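Side-chain contacts in HmuY protein (Prevotella intermedia, PDB 6R2H), which probably binds heme as a hemophore-like protein of the HmuY family, contributing to heme acquisition by this bacterium, and is captured here without its heme: residues Lys6-Leu11 with Ile19-Glu24; Asp77-Asn82 with Val105-Ala110. All coordinates share one frame; numbering follows the deposited sequence.

Interaction 1: Lys6-Leu11 with Ile19-Glu24; sequences KHFETL and IYIDLE
F8 of strand 6-11 and I21 of strand 17-21 meet between two layers of antiparallel sheet, the first strand lying at the edge of the nine-strand sheet and the second inside the four-strand sheet. The short strand segments run nearly antiparallel, at 170°, but their axes stay 10.6 Å apart, and the contact across that distance is made by side chains. The bond from CA to CB of F8 points toward 19-24, and chi1 of 176° sets CG anti to the backbone N, carrying the ring on to I21. Along one side of the ring CD2 lies 3.9 Å from CG2 of I21, and CE2 follows at 3.7 Å from CG1 of the same residue. Along the other, CE1 approaches both CD1 of I21 and CD1 of I19. The CZ atom at the tip is 3.5 Å from I21 CD1, a methyl that sits over one ring face in a CH-pi contact, 19° off the normal. I19 CD1 reaches the ring obliquely and also meets T10 CG2 tip to tip at 3.7 Å. F28 and F185 add further aromatic contacts to F8. With no hydrogen bond between the segments, the two layers are joined here by dispersion and hydrophobic burial.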
loop_
_atom_site.group_PDB
_atom_site.type_symbol
_atom_site.label_atom_id
_atom_site.label_comp_id
_atom_site.label_asym_id
_atom_site.label_seq_id
_atom_site.Cartn_x
_atom_site.Cartn_y
_atom_site.Cartn_z
ATOM N N LYS A 6 14.523 -7.181 9.894
ATOM C CA LYS A 6 13.384 -8.056 10.110
ATOM C C LYS A 6 12.752 -8.374 8.755
ATOM O O LYS A 6 13.085 -7.752 7.741
ATOM C CB LYS A 6 12.363 -7.442 11.078
ATOM C CG LYS A 6 12.893 -6.655 12.276
ATOM C CD LYS A 6 12.969 -7.422 13.583
ATOM C CE LYS A 6 14.311 -7.246 14.265
ATOM N NZ LYS A 6 14.213 -7.290 15.746
ATOM N N HIS A 7 11.865 -9.379 8.751
ATOM C CA HIS A 7 11.193 -9.808 7.542
ATOM C C HIS A 7 9.682 -9.803 7.751
ATOM O O HIS A 7 9.194 -10.088 8.841
ATOM C CB HIS A 7 11.757 -11.142 7.052
ATOM C CG HIS A 7 11.119 -11.627 5.789
ATOM N ND1 HIS A 7 11.094 -10.875 4.627
ATOM C CD2 HIS A 7 10.486 -12.783 5.494
ATOM C CE1 HIS A 7 10.467 -11.548 3.678
ATOM N NE2 HIS A 7 10.100 -12.726 4.177
ATOM N N PHE A 8 8.959 -9.420 6.696
ATOM C CA PHE A 8 7.517 -9.516 6.649
ATOM C C PHE A 8 7.105 -10.133 5.317
ATOM O O PHE A 8 7.627 -9.759 4.262
ATOM C CB PHE A 8 6.862 -8.139 6.770
ATOM C CG PHE A 8 5.360 -8.196 6.617
ATOM C CD1 PHE A 8 4.776 -8.256 5.357
ATOM C CD2 PHE A 8 4.529 -8.225 7.726
ATOM C CE1 PHE A 8 3.401 -8.347 5.206
ATOM C CE2 PHE A 8 3.152 -8.307 7.572
ATOM C CZ PHE A 8 2.591 -8.387 6.315
ATOM N N GLU A 9 6.135 -11.056 5.382
ATOM C CA GLU A 9 5.589 -11.679 4.185
ATOM C C GLU A 9 4.187 -12.213 4.453
ATOM O O GLU A 9 3.894 -12.678 5.554
ATOM C CB GLU A 9 6.507 -12.774 3.649
ATOM C CG GLU A 9 6.678 -13.987 4.542
ATOM C CD GLU A 9 7.540 -15.029 3.850
ATOM O OE1 GLU A 9 8.656 -14.666 3.390
ATOM O OE2 GLU A 9 7.083 -16.188 3.728
ATOM N N THR A 10 3.339 -12.113 3.421
ATOM C CA THR A 10 1.978 -12.619 3.461
ATOM C C THR A 10 1.397 -12.620 2.049
ATOM O O THR A 10 1.793 -11.813 1.210
ATOM C CB THR A 10 1.097 -11.800 4.414
ATOM O OG1 THR A 10 -0.038 -12.605 4.739
ATOM C CG2 THR A 10 0.648 -10.474 3.840
ATOM N N LEU A 11 0.459 -13.538 1.806
ATOM C CA LEU A 11 -0.352 -13.498 0.601
ATOM C C LEU A 11 -1.434 -12.446 0.806
ATOM O O LEU A 11 -1.976 -12.317 1.902
ATOM C CB LEU A 11 -0.967 -14.880 0.366
ATOM C CG LEU A 11 0.028 -15.991 0.031
ATOM C CD1 LEU A 11 -0.679 -17.318 -0.195
ATOM C CD2 LEU A 11 0.863 -15.628 -1.187
ATOM N N ILE A 19 -4.250 -4.986 4.425
ATOM C CA ILE A 19 -3.492 -5.447 5.576
ATOM C C ILE A 19 -2.866 -4.232 6.263
ATOM O O ILE A 19 -2.450 -3.287 5.597
ATOM C CB ILE A 19 -2.449 -6.509 5.188
ATOM C CG1 ILE A 19 -1.351 -5.955 4.274
ATOM C CG2 ILE A 19 -3.121 -7.736 4.592
ATOM C CD1 ILE A 19 -0.164 -6.874 4.112
ATOM N N TYR A 20 -2.817 -4.269 7.598
ATOM C CA TYR A 20 -2.268 -3.202 8.420
ATOM C C TYR A 20 -1.086 -3.753 9.213
ATOM O O TYR A 20 -1.255 -4.685 10.001
ATOM C CB TYR A 20 -3.348 -2.618 9.337
ATOM C CG TYR A 20 -4.462 -1.898 8.618
ATOM C CD1 TYR A 20 -5.565 -2.593 8.138
ATOM C CD2 TYR A 20 -4.422 -0.525 8.412
ATOM C CE1 TYR A 20 -6.596 -1.940 7.477
ATOM C CE2 TYR A 20 -5.447 0.145 7.758
ATOM C CZ TYR A 20 -6.541 -0.568 7.287
ATOM O OH TYR A 20 -7.558 0.064 6.631
ATOM N N ILE A 21 0.107 -3.178 8.994
ATOM C CA ILE A 21 1.315 -3.739 9.586
ATOM C C ILE A 21 1.857 -2.839 10.686
ATOM O O ILE A 21 2.117 -1.665 10.457
ATOM C CB ILE A 21 2.383 -4.029 8.525
ATOM C CG1 ILE A 21 1.785 -4.869 7.396
ATOM C CG2 ILE A 21 3.588 -4.708 9.166
ATOM C CD1 ILE A 21 2.587 -4.887 6.129
ATOM N N ASP A 22 2.041 -3.427 11.870
ATOM C CA ASP A 22 2.782 -2.801 12.953
ATOM C C ASP A 22 4.255 -3.148 12.772
ATOM O O ASP A 22 4.652 -4.291 12.980
ATOM C CB ASP A 22 2.298 -3.303 14.314
ATOM C CG ASP A 22 3.017 -2.671 15.488
ATOM O OD1 ASP A 22 4.057 -2.013 15.276
ATOM O OD2 ASP A 22 2.497 -2.813 16.615
ATOM N N LEU A 23 5.069 -2.161 12.391
ATOM C CA LEU A 23 6.439 -2.467 12.002
ATOM C C LEU A 23 7.263 -2.865 13.227
ATOM O O LEU A 23 8.193 -3.662 13.117
ATOM C CB LEU A 23 7.043 -1.292 11.227
ATOM C CG LEU A 23 6.644 -1.219 9.746
ATOM C CD1 LEU A 23 7.267 -0.017 9.073
ATOM C CD2 LEU A 23 6.998 -2.491 8.970
ATOM N N GLU A 24 6.870 -2.337 14.396
ATOM C CA GLU A 24 7.580 -2.561 15.646
ATOM C C GLU A 24 7.494 -4.032 16.057
ATOM O O GLU A 24 8.487 -4.606 16.478
ATOM C CB GLU A 24 7.042 -1.616 16.722
ATOM C CG GLU A 24 7.839 -1.620 18.013
ATOM C CD GLU A 24 7.337 -0.602 19.028
ATOM O OE1 GLU A 24 6.156 -0.194 18.929
ATOM O OE2 GLU A 24 8.126 -0.204 19.908
#

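Interaction 2: Asp77-Asn82 with Val105-Ala110; sequences DARTNN and VADAPA
D107 presents its carboxylate to T80, bridging two antiparallel sheets: strand 77-80 is an edge strand of the four-strand sheet, and D107 belongs to the 105-115 strand region of the nine-strand sheet. OD2 takes the backbone N-H of T80 through its syn lone pair, at 2.8 Å between T80 N and D107 OD2 and an almost straight 170°. The other oxygen is used differently: T80 OG1 lies 2.9 Å from D107 OD1 and bonds to it from above the carboxylate plane, 40° out of it. A chi1 of 73° places the threonine hydroxyl between its own backbone N and carbonyl carbon, on the side from which it can reach OD1. Two bonds from one residue thus fix the rotation of the carboxylate. R79 passes at about a right angle to D107, with R79 CG 3.3 Å from D107 OD2, and N133 ND2 bonds directly to OD1. In the next shell, G83 N makes a weak hydrogen bond to T80 OG1. The charged end of R79 makes no direct salt bridge to the aspartate. Instead, its extended chain beyond CG carries NE out to water 1, which accepts from R79 NE at 3.1 Å in the guanidinium plane and donates to D107 OD2 at 2.7 Å.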
loop_
_atom_site.group_PDB
_atom_site.type_symbol
_atom_site.label_atom_id
_atom_site.label_comp_id
_atom_site.label_asym_id
_atom_site.label_seq_id
_atom_site.Cartn_x
_atom_site.Cartn_y
_atom_site.Cartn_z
ATOM N N ASP A 77 -1.440 -0.921 -3.681
ATOM C CA ASP A 77 -1.553 0.414 -3.112
ATOM C C ASP A 77 -1.015 0.427 -1.681
ATOM O O ASP A 77 -1.183 -0.539 -0.943
ATOM C CB ASP A 77 -3.004 0.900 -3.090
ATOM C CG ASP A 77 -3.758 0.653 -4.381
ATOM O OD1 ASP A 77 -3.338 1.198 -5.408
ATOM O OD2 ASP A 77 -4.746 -0.093 -4.343
ATOM N N ALA A 78 -0.424 1.562 -1.291
ATOM C CA ALA A 78 0.223 1.727 0.002
ATOM C C ALA A 78 -0.284 2.982 0.712
ATOM O O ALA A 78 -0.480 4.033 0.099
ATOM C CB ALA A 78 1.718 1.798 -0.178
ATOM N N ARG A 79 -0.460 2.856 2.030
ATOM C CA ARG A 79 -0.870 3.951 2.891
ATOM C C ARG A 79 -0.024 3.891 4.156
ATOM O O ARG A 79 0.400 2.813 4.566
ATOM C CB ARG A 79 -2.342 3.770 3.263
ATOM C CG ARG A 79 -2.961 4.932 4.020
ATOM C CD ARG A 79 -4.318 4.482 4.500
ATOM N NE ARG A 79 -5.130 5.513 5.135
ATOM C CZ ARG A 79 -6.297 5.260 5.726
ATOM N NH1 ARG A 79 -6.771 4.022 5.752
ATOM N NH2 ARG A 79 -6.981 6.239 6.297
ATOM N N THR A 80 0.221 5.056 4.764
ATOM C CA THR A 80 0.966 5.123 6.010
ATOM C C THR A 80 0.072 5.732 7.085
ATOM O O THR A 80 -0.877 6.462 6.790
ATOM C CB THR A 80 2.283 5.904 5.862
ATOM O OG1 THR A 80 1.938 7.288 5.757
ATOM C CG2 THR A 80 3.106 5.498 4.656
ATOM N N ASN A 81 0.389 5.389 8.337
ATOM C CA ASN A 81 -0.244 5.969 9.503
ATOM C C ASN A 81 0.538 7.220 9.897
ATOM O O ASN A 81 1.433 7.153 10.739
ATOM C CB ASN A 81 -0.285 4.949 10.639
ATOM C CG ASN A 81 -1.167 5.404 11.775
ATOM O OD1 ASN A 81 -1.671 6.521 11.756
ATOM N ND2 ASN A 81 -1.361 4.555 12.765
ATOM N N ASN A 82 0.213 8.343 9.242
ATOM C CA ASN A 82 0.815 9.636 9.515
ATOM C C ASN A 82 2.333 9.592 9.257
ATOM O O ASN A 82 3.141 10.001 10.099
ATOM C CB ASN A 82 0.345 10.126 10.887
ATOM C CG ASN A 82 0.139 11.624 10.990
ATOM O OD1 ASN A 82 0.161 12.350 9.993
ATOM N ND2 ASN A 82 -0.067 12.100 12.207
ATOM N N VAL A 105 7.506 12.275 1.131
ATOM C CA VAL A 105 6.176 12.470 0.566
ATOM C C VAL A 105 5.100 11.996 1.541
ATOM O O VAL A 105 5.150 10.848 1.973
ATOM C CB VAL A 105 6.025 11.755 -0.790
ATOM C CG1 VAL A 105 4.685 12.107 -1.427
ATOM C CG2 VAL A 105 7.186 12.046 -1.734
ATOM N N ALA A 106 4.126 12.871 1.851
ATOM C CA ALA A 106 2.988 12.540 2.705
ATOM C C ALA A 106 1.901 11.822 1.899
ATOM O O ALA A 106 1.908 11.870 0.671
ATOM C CB ALA A 106 2.436 13.796 3.346
ATOM N N ASP A 107 0.970 11.161 2.602
ATOM C CA ASP A 107 -0.192 10.547 1.967
ATOM C C ASP A 107 -1.102 11.639 1.411
ATOM O O ASP A 107 -1.204 12.716 1.988
ATOM C CB ASP A 107 -0.960 9.631 2.927
ATOM C CG ASP A 107 -0.195 8.396 3.376
ATOM O OD1 ASP A 107 1.048 8.403 3.259
ATOM O OD2 ASP A 107 -0.851 7.452 3.881
ATOM N N ALA A 108 -1.761 11.344 0.287
ATOM C CA ALA A 108 -2.641 12.294 -0.378
ATOM C C ALA A 108 -3.915 11.578 -0.826
ATOM O O ALA A 108 -3.904 10.356 -0.959
ATOM C CB ALA A 108 -1.916 12.919 -1.542
ATOM N N PRO A 109 -5.048 12.299 -1.008
ATOM C CA PRO A 109 -6.303 11.679 -1.447
ATOM C C PRO A 109 -6.133 10.907 -2.748
ATOM O O PRO A 109 -5.431 11.355 -3.647
ATOM C CB PRO A 109 -7.246 12.870 -1.640
ATOM C CG PRO A 109 -6.708 13.915 -0.676
ATOM C CD PRO A 109 -5.204 13.741 -0.737
ATOM N N ALA A 110 -6.744 9.720 -2.806
ATOM C CA ALA A 110 -6.667 8.830 -3.953
ATOM C C ALA A 110 -7.855 7.874 -3.918
ATOM O O ALA A 110 -8.375 7.563 -2.848
ATOM C CB ALA A 110 -5.347 8.080 -3.975
HETATM O O HOH W 1 -3.204 7.992 5.139
#

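Both contacts join the nine-strand sheet to the four-strand sheet, at places whose centres are about 17 Å apart. Interaction 1 is buried and wholly apolar, with an aromatic ring meeting aliphatic branches between the layers. Interaction 2 is only partly buried and polar: a carboxylate gripped by hydrogen bonds, with a water extending its reach to a guanidinium group. The smaller sheet contributes an inner strand to 6-11/19-24 and an edge strand to 77-82/105-110, whereas the larger one gives its outermost strand 6-11 to the former and an interior strand to the latter. The two sites touch where Y20 OH packs 4.1 Å from R79 NH1.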